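Local coordinates for protein phosphoglycolate phosphatase (Thermoplasma acidophilum, PDB 1L6R) that catalyses the magnesium-dependent dephosphorylation of 2-phosphoglycolate to glycolate and phosphate, and less efficiently releases phosphate from inorganic pyrophosphate, at residues I5-I10 with G38-L43; D13-D18 with G214-Q219; R99-S104 with P121-Y126. The protein carries 1 engineered substitution. All blocks are in the same frame, centred on the assembly; numbering follows the deposited sequence.

Contact 1 of 3, residues I5-I10 with G38-L43; sequences IRLAAI and GLTVSL
The flat groups that meet here are peptide groups; no ring takes part. Three backbone amides point almost straight along the C=O axis of their acceptors. Ala8 N donates to Thr40 O at 2.9 Å, then Ser42 N to Ala8 O and Ile10 N to Ser42 O in the same manner. The first rung differs. Thr40 N reaches Arg6 O at 3.1 Å from above the carbonyl plane, 28° out of it. Weaker CA-H...O contacts run between the rungs, with Leu7 CA 3.2 Å from Thr40 O.

Leu7, Ala9, Thr40 and Ser42 lie on one face of the sheet. Helix 154-164 packs there, on Ala9 and Ser42. Ala8, Ile10, Val41 and Leu43 lie on the other. Strands 7-11 and 40-44 are parallel neighbours at the centre of the Rossmann-like core of the HAD superfamily. Helix 25-36 joins them in a beta-alpha-beta crossover and touches Leu39 and Val41. It ends at Gly38 in a Schellman motif. The nucleophile Asp11 directly follows Ile10.

Leu39 has CG anti to its backbone N, chi1 180°. Its two methyls split the work: CD2 lies 4.0 Å from Ala8 CB, while CD1 meets Ile5 CG2, the two side chains running side by side. Ile10 crosses Val41 obliquely, CD1 against CG1 at 4.1 Å. On the opposite face Thr40 CG2 approaches Leu7 CD1 at 3.9 Å. Thr40 CG2 is anti to the backbone N, so OG1 sits beside that N and can bond to a water. This water donates to Arg6 O at 2.7 Å and also to Gly38 O, so Arg6 O accepts two protons. Ser42 OG is bonded to Pro64 O.

Contact 2 of 3, residues D13-D18 with G214-Q219; sequences DGNLTD and GEEIGQ. Engineered in segment 13-18: Asn15 (natural residue Thr). With CA (calcium ion), chain D.
Gly14 O is held firmly once, by a calcium ion at 2.5 Å; a water may add a weak bond. Five other waters and Asp177 OD2 complete the calcium shell. One of these five also donates to Asp13 O at 2.7 Å, which ties the ion to a second carbonyl of the same turn. The site matches that of a magnesium ion in this enzyme, and the turn directly follows the nucleophile Asp11.

The water near Gly14 O lies 2.7 Å from Glu216 OE2, to which it can donate. It thus lies between the metal-binding turn and the start of helix 215-223. Glu216 CG takes the crowded position between backbone N and carbonyl carbon, chi1 71°, and the chain bends again at chi2. This folds the carboxylate back, and OE1 accepts from Gly214 N at 2.8 Å, from above the carboxylate plane. Gly214 CA makes a CA-H...O contact of 3.3 Å with Asn15 O. Asn15 is an engineered residue, Thr in nature; its CB lies 3.5 Å from Glu216 OE2. Leu16 and Ile217 cross at about a right angle, CD2 against CG1 at 3.7 Å. Both lean on Ala27 of helix 25-36, while Asn15 and Ile217 also touch Ile175 of strand 172-175.

Contact 3 of 3, residues R99-S104 with P121-Y126; sequences RTSMRS and PEDVDY
Tyr126 has CG anti to its backbone N, chi1 175°, and this sends the ring from helix 124-132 out toward Arg99. Arg99 starts from the crowded position between N and carbonyl carbon and bends at chi2, so its guanidinium swings round to the phenol. Ser101 OG is in the crowded position as well, chi1 63°, which turns it to Asp123. The 99-104 loop carries an ST turn: Thr100 OG1 accepts from Met102 N at 3.1 Å, and is also bonded to Met96 O of helix 87-96. All this lies in the smaller domain, which has the antiparallel sheet of strands 115-117, 136-141 and 144-149 and corresponds to the cap of HAD phosphatases.

Asp123 OD2 is gripped by two donors from one residue. Ser101 OG meets its anti lone pair at 2.6 Å. Ser101 N comes in at 2.9 Å from above the carboxylate plane. A single carboxylate oxygen thus fixes both the backbone and the hydroxyl of Ser101. The same OG is bonded to Asp120 N. Further along the loop, Arg103 NH1 donates to Ser101 O at 2.8 Å.

Thr100 CG2 approaches the Tyr126 ring at its edge, 4.0 Å from CD2. Arg99 NH1 lies near the plane of the ring too. The guanidinium and ring planes are steeply inclined to each other. The nearby positive charge would tend to make the phenol more acidic, though Glu130 forms a weak, long ion pair with Arg99 NH2. That NH2 also makes a weak bond to Tyr126 OH. The main bond is from Arg99 NH1 to Tyr126 OH, very short at 2.4 Å and nearly straight at 166°, with the oxygen in the guanidinium plane.

Contacts 1 and 2 belong to the buried core. They hold different elements, but strand 7-11 of contact 1 runs straight into helix 12-15 of contact 2. The two contacts touch: Leu43 CD2 is 3.7 Å from Leu16 CD1, and Ile10 CG2 also packs on Leu16. Contact 3 is a surface contact in the smaller domain, its nearest atoms about 17 Å from contact 2 and about 23 Å from contact 1. The chemistry follows the place. Contact 1 relies on backbone bonds within a sheet. Contact 2 combines apolar packing with water and metal at the catalytic end. Contact 3 relies on charged and hydroxyl side chains, away from the annotated sites.

Contact 1 of 3, residues I5-I10 with G38-L43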
ATOM      1  N   ILE A   5       8.441  20.624  -1.873  1.00 22.81           N
ATOM      2  CA  ILE A   5       7.623  19.862  -2.810  1.00 20.04           C
ATOM      3  C   ILE A   5       8.064  20.127  -4.246  1.00 18.40           C
ATOM      4  O   ILE A   5       8.070  21.273  -4.706  1.00 19.55           O
ATOM      5  CB  ILE A   5       6.133  20.229  -2.653  1.00 18.57           C
ATOM      6  CG1 ILE A   5       5.644  19.811  -1.262  1.00 19.72           C
ATOM      7  CG2 ILE A   5       5.309  19.568  -3.759  1.00 18.55           C
ATOM      8  CD1 ILE A   5       4.294  20.373  -0.901  1.00 22.22           C
ATOM      9  N   ARG A   6       8.435  19.061  -4.947  1.00 17.14           N
ATOM     10  CA  ARG A   6       8.883  19.166  -6.330  1.00 17.83           C
ATOM     11  C   ARG A   6       7.903  18.546  -7.316  1.00 16.54           C
ATOM     12  O   ARG A   6       7.930  18.858  -8.503  1.00 17.19           O
ATOM     13  CB  ARG A   6      10.245  18.489  -6.488  1.00 19.40           C
ATOM     14  CG  ARG A   6      11.350  19.166  -5.695  0.92 24.29           C
ATOM     15  CD  ARG A   6      12.610  18.323  -5.652  0.62 27.74           C
ATOM     16  NE  ARG A   6      13.168  18.073  -6.978  0.77 31.27           N
ATOM     17  CZ  ARG A   6      14.230  17.309  -7.200  0.90 33.00           C
ATOM     18  NH1 ARG A   6      14.847  16.723  -6.181  0.80 34.38           N
ATOM     19  NH2 ARG A   6      14.678  17.128  -8.435  0.68 34.52           N
ATOM     20  N   LEU A   7       7.032  17.675  -6.822  1.00 14.64           N
ATOM     21  CA  LEU A   7       6.079  17.011  -7.694  1.00 13.71           C
ATOM     22  C   LEU A   7       4.754  16.796  -6.986  1.00 14.27           C
ATOM     23  O   LEU A   7       4.730  16.479  -5.791  1.00 13.73           O
ATOM     24  CB  LEU A   7       6.661  15.666  -8.149  1.00 14.55           C
ATOM     25  CG  LEU A   7       5.835  14.825  -9.135  1.00 14.48           C
ATOM     26  CD1 LEU A   7       6.774  13.996  -9.990  1.00 16.12           C
ATOM     27  CD2 LEU A   7       4.841  13.933  -8.386  1.00 15.14           C
ATOM     28  N   ALA A   8       3.664  16.996  -7.722  1.00 12.96           N
ATOM     29  CA  ALA A   8       2.322  16.775  -7.191  1.00 13.30           C
ATOM     30  C   ALA A   8       1.607  15.750  -8.067  1.00 13.38           C
ATOM     31  O   ALA A   8       1.568  15.880  -9.292  1.00 13.84           O
ATOM     32  CB  ALA A   8       1.526  18.076  -7.159  1.00 13.94           C
ATOM     33  N   ALA A   9       1.059  14.720  -7.427  1.00 12.58           N
ATOM     34  CA  ALA A   9       0.319  13.672  -8.128  1.00 11.97           C
ATOM     35  C   ALA A   9      -1.140  13.898  -7.746  1.00 11.57           C
ATOM     36  O   ALA A   9      -1.498  13.861  -6.566  1.00 11.99           O
ATOM     37  CB  ALA A   9       0.796  12.295  -7.687  1.00 12.99           C
ATOM     38  N   ILE A  10      -1.974  14.121  -8.753  1.00 11.19           N
ATOM     39  CA  ILE A  10      -3.373  14.453  -8.532  1.00 11.55           C
ATOM     40  C   ILE A  10      -4.392  13.499  -9.141  1.00 11.39           C
ATOM     41  O   ILE A  10      -4.271  13.113 -10.304  1.00 12.09           O
ATOM     42  CB  ILE A  10      -3.658  15.863  -9.109  1.00 12.79           C
ATOM     43  CG1 ILE A  10      -2.611  16.862  -8.605  1.00 13.76           C
ATOM     44  CG2 ILE A  10      -5.062  16.314  -8.740  1.00 12.38           C
ATOM     45  CD1 ILE A  10      -2.731  18.244  -9.227  1.00 14.32           C
ATOM     46  N   GLY A  38       7.797  26.026 -11.469  1.00 18.67           N
ATOM     47  CA  GLY A  38       8.690  24.896 -11.276  1.00 17.69           C
ATOM     48  C   GLY A  38       8.146  23.560 -10.798  1.00 17.72           C
ATOM     49  O   GLY A  38       8.905  22.595 -10.725  1.00 19.45           O
ATOM     50  N   LEU A  39       6.858  23.488 -10.477  1.00 16.14           N
ATOM     51  CA  LEU A  39       6.275  22.235 -10.005  1.00 15.09           C
ATOM     52  C   LEU A  39       6.049  21.246 -11.139  1.00 14.73           C
ATOM     53  O   LEU A  39       5.638  21.636 -12.232  1.00 15.35           O
ATOM     54  CB  LEU A  39       4.931  22.506  -9.319  1.00 14.97           C
ATOM     55  CG  LEU A  39       4.169  21.294  -8.763  1.00 13.44           C
ATOM     56  CD1 LEU A  39       4.911  20.717  -7.565  1.00 14.67           C
ATOM     57  CD2 LEU A  39       2.767  21.710  -8.357  1.00 14.78           C
ATOM     58  N   THR A  40       6.346  19.973 -10.887  1.00 14.25           N
ATOM     59  CA  THR A  40       6.085  18.933 -11.875  1.00 13.92           C
ATOM     60  C   THR A  40       4.750  18.335 -11.445  1.00 12.78           C
ATOM     61  O   THR A  40       4.556  18.003 -10.270  1.00 14.55           O
ATOM     62  CB  THR A  40       7.144  17.814 -11.862  1.00 15.42           C
ATOM     63  OG1 THR A  40       8.404  18.349 -12.296  1.00 18.41           O
ATOM     64  CG2 THR A  40       6.727  16.676 -12.798  1.00 15.56           C
ATOM     65  N   VAL A  41       3.820  18.225 -12.384  1.00 13.48           N
ATOM     66  CA  VAL A  41       2.511  17.670 -12.079  1.00 12.73           C
ATOM     67  C   VAL A  41       2.259  16.380 -12.845  1.00 12.12           C
ATOM     68  O   VAL A  41       2.584  16.274 -14.029  1.00 13.07           O
ATOM     69  CB  VAL A  41       1.390  18.684 -12.418  1.00 11.96           C
ATOM     70  CG1 VAL A  41       0.016  18.049 -12.226  1.00 14.10           C
ATOM     71  CG2 VAL A  41       1.528  19.910 -11.513  1.00 14.28           C
ATOM     72  N   SER A  42       1.698  15.391 -12.147  1.00 12.42           N
ATOM     73  CA  SER A  42       1.340  14.111 -12.757  1.00 11.88           C
ATOM     74  C   SER A  42      -0.138  13.886 -12.460  1.00 11.99           C
ATOM     75  O   SER A  42      -0.596  14.164 -11.348  1.00 13.21           O
ATOM     76  CB  SER A  42       2.156  12.962 -12.152  1.00 11.46           C
ATOM     77  OG  SER A  42       1.725  11.696 -12.661  1.00 13.54           O
ATOM     78  N   LEU A  43      -0.882  13.408 -13.453  1.00 11.44           N
ATOM     79  CA  LEU A  43      -2.305  13.128 -13.280  1.00 11.95           C
ATOM     80  C   LEU A  43      -2.512  11.629 -13.152  1.00 12.17           C
ATOM     81  O   LEU A  43      -1.891  10.847 -13.873  1.00 12.56           O
ATOM     82  CB  LEU A  43      -3.118  13.626 -14.480  1.00 12.46           C
ATOM     83  CG  LEU A  43      -3.066  15.121 -14.790  1.00 12.65           C
ATOM     84  CD1 LEU A  43      -4.059  15.436 -15.913  1.00 15.19           C
ATOM     85  CD2 LEU A  43      -3.403  15.916 -13.550  1.00 15.11           C
TER
HETATM   86  O   HOH W   1       9.874  19.954 -10.007  1.00 28.69           O

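Contact 2 of 3, residues D13-D18 with G214-Q219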
ATOM      1  N   ASP A  13     -10.369  12.524 -11.479  0.58 12.91           N
ATOM      2  CA  ASP A  13     -11.799  12.496 -11.251  0.50 13.08           C
ATOM      3  C   ASP A  13     -12.219  12.935  -9.865  0.46 12.06           C
ATOM      4  O   ASP A  13     -13.292  13.514  -9.686  0.26 13.01           O
ATOM      5  CB  ASP A  13     -12.300  11.107 -11.577  0.36 13.96           C
ATOM      6  CG  ASP A  13     -11.763  10.632 -12.899  0.62 14.10           C
ATOM      7  OD1 ASP A  13     -10.738   9.915 -12.923  0.73 14.32           O
ATOM      8  OD2 ASP A  13     -12.348  11.019 -13.929  0.48 14.46           O
ATOM      9  N   GLY A  14     -11.368  12.675  -8.883  1.00 11.53           N
ATOM     10  CA  GLY A  14     -11.688  13.076  -7.535  1.00 11.28           C
ATOM     11  C   GLY A  14     -11.465  14.533  -7.190  1.00 11.55           C
ATOM     12  O   GLY A  14     -12.194  15.068  -6.360  1.00 13.19           O
ATOM     13  N   ASN A  15     -10.519  15.190  -7.855  1.00 11.04           N
ATOM     14  CA  ASN A  15     -10.150  16.558  -7.489  1.00 10.87           C
ATOM     15  C   ASN A  15     -10.121  17.630  -8.556  1.00 11.90           C
ATOM     16  O   ASN A  15      -9.995  18.803  -8.219  1.00 11.49           O
ATOM     17  CB  ASN A  15      -8.765  16.516  -6.846  1.00 10.69           C
ATOM     18  CG  ASN A  15      -8.738  15.691  -5.586  1.00 12.10           C
ATOM     19  OD1 ASN A  15      -9.078  16.177  -4.499  1.00 14.84           O
ATOM     20  ND2 ASN A  15      -8.362  14.423  -5.718  1.00 13.23           N
ATOM     21  N   LEU A  16     -10.213  17.254  -9.824  1.00 11.22           N
ATOM     22  CA  LEU A  16     -10.139  18.259 -10.881  1.00 11.64           C
ATOM     23  C   LEU A  16     -11.454  18.504 -11.581  1.00 11.18           C
ATOM     24  O   LEU A  16     -11.493  19.222 -12.573  1.00 12.28           O
ATOM     25  CB  LEU A  16      -9.077  17.855 -11.918  1.00 11.15           C
ATOM     26  CG  LEU A  16      -7.656  17.681 -11.379  1.00 11.54           C
ATOM     27  CD1 LEU A  16      -6.704  17.362 -12.525  1.00 12.41           C
ATOM     28  CD2 LEU A  16      -7.211  18.967 -10.679  1.00 13.04           C
ATOM     29  N   THR A  17     -12.536  17.930 -11.067  1.00 11.40           N
ATOM     30  CA  THR A  17     -13.833  18.083 -11.708  1.00 12.08           C
ATOM     31  C   THR A  17     -14.901  18.703 -10.821  1.00 12.07           C
ATOM     32  O   THR A  17     -14.785  18.703  -9.592  1.00 13.02           O
ATOM     33  CB  THR A  17     -14.349  16.720 -12.228  1.00 12.14           C
ATOM     34  OG1 THR A  17     -14.540  15.817 -11.126  1.00 14.95           O
ATOM     35  CG2 THR A  17     -13.345  16.108 -13.198  1.00 13.56           C
ATOM     36  N   ASP A  18     -15.938  19.250 -11.444  1.00 12.44           N
ATOM     37  CA  ASP A  18     -17.013  19.850 -10.665  1.00 13.50           C
ATOM     38  C   ASP A  18     -18.125  18.839 -10.436  1.00 13.85           C
ATOM     39  O   ASP A  18     -17.955  17.653 -10.720  1.00 13.83           O
ATOM     40  CB  ASP A  18     -17.547  21.126 -11.342  1.00 15.30           C
ATOM     41  CG  ASP A  18     -18.209  20.875 -12.689  1.00 14.89           C
ATOM     42  OD1 ASP A  18     -18.623  19.732 -12.986  1.00 14.76           O
ATOM     43  OD2 ASP A  18     -18.337  21.858 -13.452  1.00 17.18           O
ATOM     44  N   GLY A 214     -12.409  21.225  -7.517  1.00 13.51           N
ATOM     45  CA  GLY A 214     -11.357  21.857  -8.285  1.00 12.95           C
ATOM     46  C   GLY A 214     -10.798  23.106  -7.648  1.00 12.83           C
ATOM     47  O   GLY A 214      -9.655  23.473  -7.900  1.00 13.43           O
ATOM     48  N   GLU A 215     -11.599  23.755  -6.809  1.00 13.03           N
ATOM     49  CA  GLU A 215     -11.149  24.979  -6.162  1.00 13.86           C
ATOM     50  C   GLU A 215     -10.147  24.727  -5.047  1.00 13.73           C
ATOM     51  O   GLU A 215      -9.511  25.661  -4.557  1.00 15.20           O
ATOM     52  CB  GLU A 215     -12.353  25.786  -5.659  1.00 16.36           C
ATOM     53  CG  GLU A 215     -13.194  26.301  -6.819  1.00 19.82           C
ATOM     54  CD  GLU A 215     -14.135  27.426  -6.450  1.00 23.89           C
ATOM     55  OE1 GLU A 215     -14.869  27.881  -7.353  1.00 24.35           O
ATOM     56  OE2 GLU A 215     -14.135  27.856  -5.277  1.00 27.14           O
ATOM     57  N   GLU A 216      -9.976  23.468  -4.655  1.00 13.16           N
ATOM     58  CA  GLU A 216      -9.002  23.161  -3.615  1.00 12.94           C
ATOM     59  C   GLU A 216      -7.581  23.203  -4.175  1.00 13.43           C
ATOM     60  O   GLU A 216      -6.626  23.419  -3.434  1.00 13.66           O
ATOM     61  CB  GLU A 216      -9.252  21.767  -2.999  1.00 12.47           C
ATOM     62  CG  GLU A 216      -8.938  20.569  -3.900  1.00 14.48           C
ATOM     63  CD  GLU A 216     -10.147  20.088  -4.667  1.00 13.17           C
ATOM     64  OE1 GLU A 216     -10.928  20.934  -5.144  1.00 13.36           O
ATOM     65  OE2 GLU A 216     -10.307  18.848  -4.802  1.00 13.90           O
ATOM     66  N   ILE A 217      -7.434  23.023  -5.485  1.00 12.73           N
ATOM     67  CA  ILE A 217      -6.100  22.997  -6.071  1.00 12.59           C
ATOM     68  C   ILE A 217      -5.327  24.291  -5.828  1.00 12.83           C
ATOM     69  O   ILE A 217      -4.187  24.261  -5.349  1.00 14.30           O
ATOM     70  CB  ILE A 217      -6.171  22.677  -7.584  1.00 12.88           C
ATOM     71  CG1 ILE A 217      -6.911  21.344  -7.798  1.00 13.55           C
ATOM     72  CG2 ILE A 217      -4.774  22.631  -8.168  1.00 14.94           C
ATOM     73  CD1 ILE A 217      -6.309  20.151  -7.057  1.00 14.42           C
ATOM     74  N   GLY A 218      -5.965  25.419  -6.129  1.00 14.11           N
ATOM     75  CA  GLY A 218      -5.321  26.702  -5.923  1.00 14.51           C
ATOM     76  C   GLY A 218      -4.986  26.958  -4.466  1.00 14.15           C
ATOM     77  O   GLY A 218      -3.882  27.411  -4.148  1.00 14.75           O
ATOM     78  N   GLN A 219      -5.916  26.669  -3.559  1.00 14.74           N
ATOM     79  CA  GLN A 219      -5.631  26.915  -2.146  1.00 14.67           C
ATOM     80  C   GLN A 219      -4.527  26.005  -1.619  1.00 15.12           C
ATOM     81  O   GLN A 219      -3.702  26.425  -0.810  1.00 16.34           O
ATOM     82  CB  GLN A 219      -6.882  26.753  -1.289  1.00 14.41           C
ATOM     83  CG  GLN A 219      -6.634  27.213   0.151  1.00 14.39           C
ATOM     84  CD  GLN A 219      -7.786  26.933   1.079  1.00 16.50           C
ATOM     85  OE1 GLN A 219      -8.329  25.831   1.095  1.00 16.43           O
ATOM     86  NE2 GLN A 219      -8.154  27.924   1.886  1.00 15.52           N
TER
HETATM   87 CA    CA D 902     -14.434  14.307  -5.414  1.00 11.43          CA
HETATM   88  O   HOH W   2     -14.640  14.928  -7.878  1.00 13.44           O
HETATM   89  O   HOH W   3     -12.863  18.203  -5.497  1.00 13.16           O
HETATM   90  O   HOH W   4     -15.618  12.355  -6.512  1.00 16.49           O
HETATM   91  O   HOH W   5     -13.722  16.202  -4.041  1.00 14.36           O
HETATM   92  O   HOH W   6     -16.603  15.606  -5.664  1.00 16.90           O
HETATM   93  O   HOH W   7     -15.685  13.596  -3.393  1.00 15.89           O

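Contact 3 of 3, residues R99-S104 with P121-Y126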
ATOM      1  N   ARG A  99     -23.417 -14.822 -15.688  1.00 26.90           N
ATOM      2  CA  ARG A  99     -24.290 -15.160 -14.569  1.00 26.29           C
ATOM      3  C   ARG A  99     -24.567 -14.040 -13.573  1.00 25.12           C
ATOM      4  O   ARG A  99     -25.083 -14.287 -12.481  1.00 24.93           O
ATOM      5  CB  ARG A  99     -23.737 -16.384 -13.840  1.00 28.91           C
ATOM      6  CG  ARG A  99     -22.281 -16.280 -13.446  1.00 32.32           C
ATOM      7  CD  ARG A  99     -21.628 -17.652 -13.500  1.00 35.32           C
ATOM      8  NE  ARG A  99     -20.286 -17.649 -12.929  1.00 37.35           N
ATOM      9  CZ  ARG A  99     -20.032 -17.430 -11.646  1.00 37.53           C
ATOM     10  NH1 ARG A  99     -21.033 -17.201 -10.810  1.00 39.18           N
ATOM     11  NH2 ARG A  99     -18.785 -17.447 -11.196  1.00 37.87           N
ATOM     12  N   THR A 100     -24.215 -12.814 -13.947  1.00 21.93           N
ATOM     13  CA  THR A 100     -24.467 -11.647 -13.104  1.00 18.69           C
ATOM     14  C   THR A 100     -24.720 -10.457 -14.016  1.00 17.01           C
ATOM     15  O   THR A 100     -24.686 -10.580 -15.236  1.00 18.26           O
ATOM     16  CB  THR A 100     -23.278 -11.291 -12.192  1.00 18.62           C
ATOM     17  OG1 THR A 100     -22.204 -10.769 -12.983  1.00 16.49           O
ATOM     18  CG2 THR A 100     -22.803 -12.506 -11.420  1.00 17.94           C
ATOM     19  N   SER A 101     -24.964  -9.303 -13.408  1.00 15.85           N
ATOM     20  CA  SER A 101     -25.221  -8.082 -14.156  1.00 15.90           C
ATOM     21  C   SER A 101     -23.923  -7.373 -14.553  1.00 14.32           C
ATOM     22  O   SER A 101     -23.970  -6.316 -15.182  1.00 15.71           O
ATOM     23  CB  SER A 101     -26.068  -7.134 -13.315  1.00 16.43           C
ATOM     24  OG  SER A 101     -25.357  -6.749 -12.153  1.00 17.13           O
ATOM     25  N   MET A 102     -22.780  -7.951 -14.187  1.00 14.06           N
ATOM     26  CA  MET A 102     -21.488  -7.341 -14.519  1.00 14.26           C
ATOM     27  C   MET A 102     -21.397  -7.212 -16.034  1.00 15.09           C
ATOM     28  O   MET A 102     -21.633  -8.176 -16.767  1.00 15.87           O
ATOM     29  CB  MET A 102     -20.350  -8.208 -13.998  1.00 14.03           C
ATOM     30  CG  MET A 102     -19.006  -7.509 -13.971  1.00 14.83           C
ATOM     31  SD  MET A 102     -17.682  -8.656 -13.560  1.00 14.21           S
ATOM     32  CE  MET A 102     -16.317  -7.492 -13.324  1.00 15.08           C
ATOM     33  N   ARG A 103     -21.039  -6.028 -16.514  1.00 13.71           N
ATOM     34  CA  ARG A 103     -20.986  -5.812 -17.949  1.00 14.51           C
ATOM     35  C   ARG A 103     -19.890  -4.854 -18.386  1.00 13.22           C
ATOM     36  O   ARG A 103     -19.466  -3.971 -17.631  1.00 13.61           O
ATOM     37  CB  ARG A 103     -22.344  -5.298 -18.431  1.00 16.22           C
ATOM     38  CG  ARG A 103     -22.905  -4.160 -17.590  0.88 18.78           C
ATOM     39  CD  ARG A 103     -24.362  -3.874 -17.956  0.66 20.53           C
ATOM     40  NE  ARG A 103     -24.905  -2.718 -17.246  0.74 22.48           N
ATOM     41  CZ  ARG A 103     -25.265  -2.718 -15.966  0.84 23.91           C
ATOM     42  NH1 ARG A 103     -25.147  -3.817 -15.232  0.95 22.53           N
ATOM     43  NH2 ARG A 103     -25.748  -1.611 -15.418  0.65 24.89           N
ATOM     44  N   SER A 104     -19.450  -5.041 -19.623  1.00 13.15           N
ATOM     45  CA  SER A 104     -18.406  -4.223 -20.223  1.00 13.55           C
ATOM     46  C   SER A 104     -18.887  -2.798 -20.479  1.00 12.93           C
ATOM     47  O   SER A 104     -20.093  -2.520 -20.528  1.00 14.30           O
ATOM     48  CB  SER A 104     -17.966  -4.858 -21.547  1.00 14.58           C
ATOM     49  OG  SER A 104     -16.827  -4.199 -22.076  1.00 14.29           O
ATOM     50  N   PRO A 121     -25.948  -2.926  -8.072  1.00 15.52           N
ATOM     51  CA  PRO A 121     -25.492  -2.941  -6.679  1.00 15.83           C
ATOM     52  C   PRO A 121     -25.648  -4.293  -5.979  1.00 15.23           C
ATOM     53  O   PRO A 121     -24.818  -4.672  -5.156  1.00 16.73           O
ATOM     54  CB  PRO A 121     -26.347  -1.857  -6.026  1.00 16.43           C
ATOM     55  CG  PRO A 121     -26.519  -0.864  -7.146  1.00 16.97           C
ATOM     56  CD  PRO A 121     -26.820  -1.768  -8.330  1.00 16.29           C
ATOM     57  N   GLU A 122     -26.712  -5.019  -6.319  1.00 16.87           N
ATOM     58  CA  GLU A 122     -26.978  -6.317  -5.710  1.00 18.30           C
ATOM     59  C   GLU A 122     -25.935  -7.380  -6.004  1.00 18.48           C
ATOM     60  O   GLU A 122     -25.811  -8.340  -5.251  1.00 19.63           O
ATOM     61  CB  GLU A 122     -28.343  -6.856  -6.148  1.00 19.62           C
ATOM     62  CG  GLU A 122     -29.493  -5.923  -5.876  1.00 22.23           C
ATOM     63  CD  GLU A 122     -29.913  -5.159  -7.111  1.00 21.44           C
ATOM     64  OE1 GLU A 122     -29.025  -4.636  -7.824  1.00 19.83           O
ATOM     65  OE2 GLU A 122     -31.135  -5.075  -7.366  1.00 20.02           O
ATOM     66  N   ASP A 123     -25.195  -7.224  -7.098  1.00 17.25           N
ATOM     67  CA  ASP A 123     -24.181  -8.217  -7.456  1.00 16.48           C
ATOM     68  C   ASP A 123     -22.772  -7.871  -6.999  1.00 15.68           C
ATOM     69  O   ASP A 123     -21.855  -8.664  -7.174  1.00 16.61           O
ATOM     70  CB  ASP A 123     -24.147  -8.445  -8.974  1.00 17.07           C
ATOM     71  CG  ASP A 123     -25.393  -9.129  -9.494  1.00 17.74           C
ATOM     72  OD1 ASP A 123     -25.986  -9.931  -8.736  1.00 21.44           O
ATOM     73  OD2 ASP A 123     -25.775  -8.881 -10.656  1.00 17.71           O
ATOM     74  N   VAL A 124     -22.598  -6.698  -6.396  1.00 15.38           N
ATOM     75  CA  VAL A 124     -21.272  -6.261  -5.967  1.00 14.86           C
ATOM     76  C   VAL A 124     -20.551  -7.192  -4.995  1.00 15.30           C
ATOM     77  O   VAL A 124     -19.384  -7.539  -5.207  1.00 16.04           O
ATOM     78  CB  VAL A 124     -21.318  -4.834  -5.340  1.00 14.07           C
ATOM     79  CG1 VAL A 124     -19.982  -4.492  -4.705  1.00 14.96           C
ATOM     80  CG2 VAL A 124     -21.645  -3.808  -6.417  1.00 13.61           C
ATOM     81  N   ASP A 125     -21.231  -7.608  -3.932  1.00 16.82           N
ATOM     82  CA  ASP A 125     -20.582  -8.461  -2.944  1.00 17.18           C
ATOM     83  C   ASP A 125     -20.114  -9.785  -3.534  1.00 16.34           C
ATOM     84  O   ASP A 125     -18.994 -10.229  -3.275  1.00 18.94           O
ATOM     85  CB  ASP A 125     -21.510  -8.716  -1.749  1.00 19.72           C
ATOM     86  CG  ASP A 125     -21.793  -7.455  -0.950  1.00 21.45           C
ATOM     87  OD1 ASP A 125     -21.002  -6.492  -1.044  1.00 22.04           O
ATOM     88  OD2 ASP A 125     -22.801  -7.429  -0.211  1.00 22.92           O
ATOM     89  N   TYR A 126     -20.958 -10.409  -4.340  1.00 17.38           N
ATOM     90  CA  TYR A 126     -20.578 -11.680  -4.942  1.00 17.46           C
ATOM     91  C   TYR A 126     -19.399 -11.531  -5.901  1.00 17.63           C
ATOM     92  O   TYR A 126     -18.435 -12.303  -5.849  1.00 18.27           O
ATOM     93  CB  TYR A 126     -21.755 -12.286  -5.696  1.00 18.57           C
ATOM     94  CG  TYR A 126     -21.378 -13.544  -6.438  1.00 20.50           C
ATOM     95  CD1 TYR A 126     -21.084 -14.721  -5.749  1.00 22.16           C
ATOM     96  CD2 TYR A 126     -21.296 -13.555  -7.828  1.00 21.48           C
ATOM     97  CE1 TYR A 126     -20.719 -15.879  -6.428  1.00 23.45           C
ATOM     98  CE2 TYR A 126     -20.933 -14.709  -8.520  1.00 23.25           C
ATOM     99  CZ  TYR A 126     -20.645 -15.866  -7.811  1.00 24.58           C
ATOM    100  OH  TYR A 126     -20.290 -17.011  -8.486  1.00 28.44           O
TER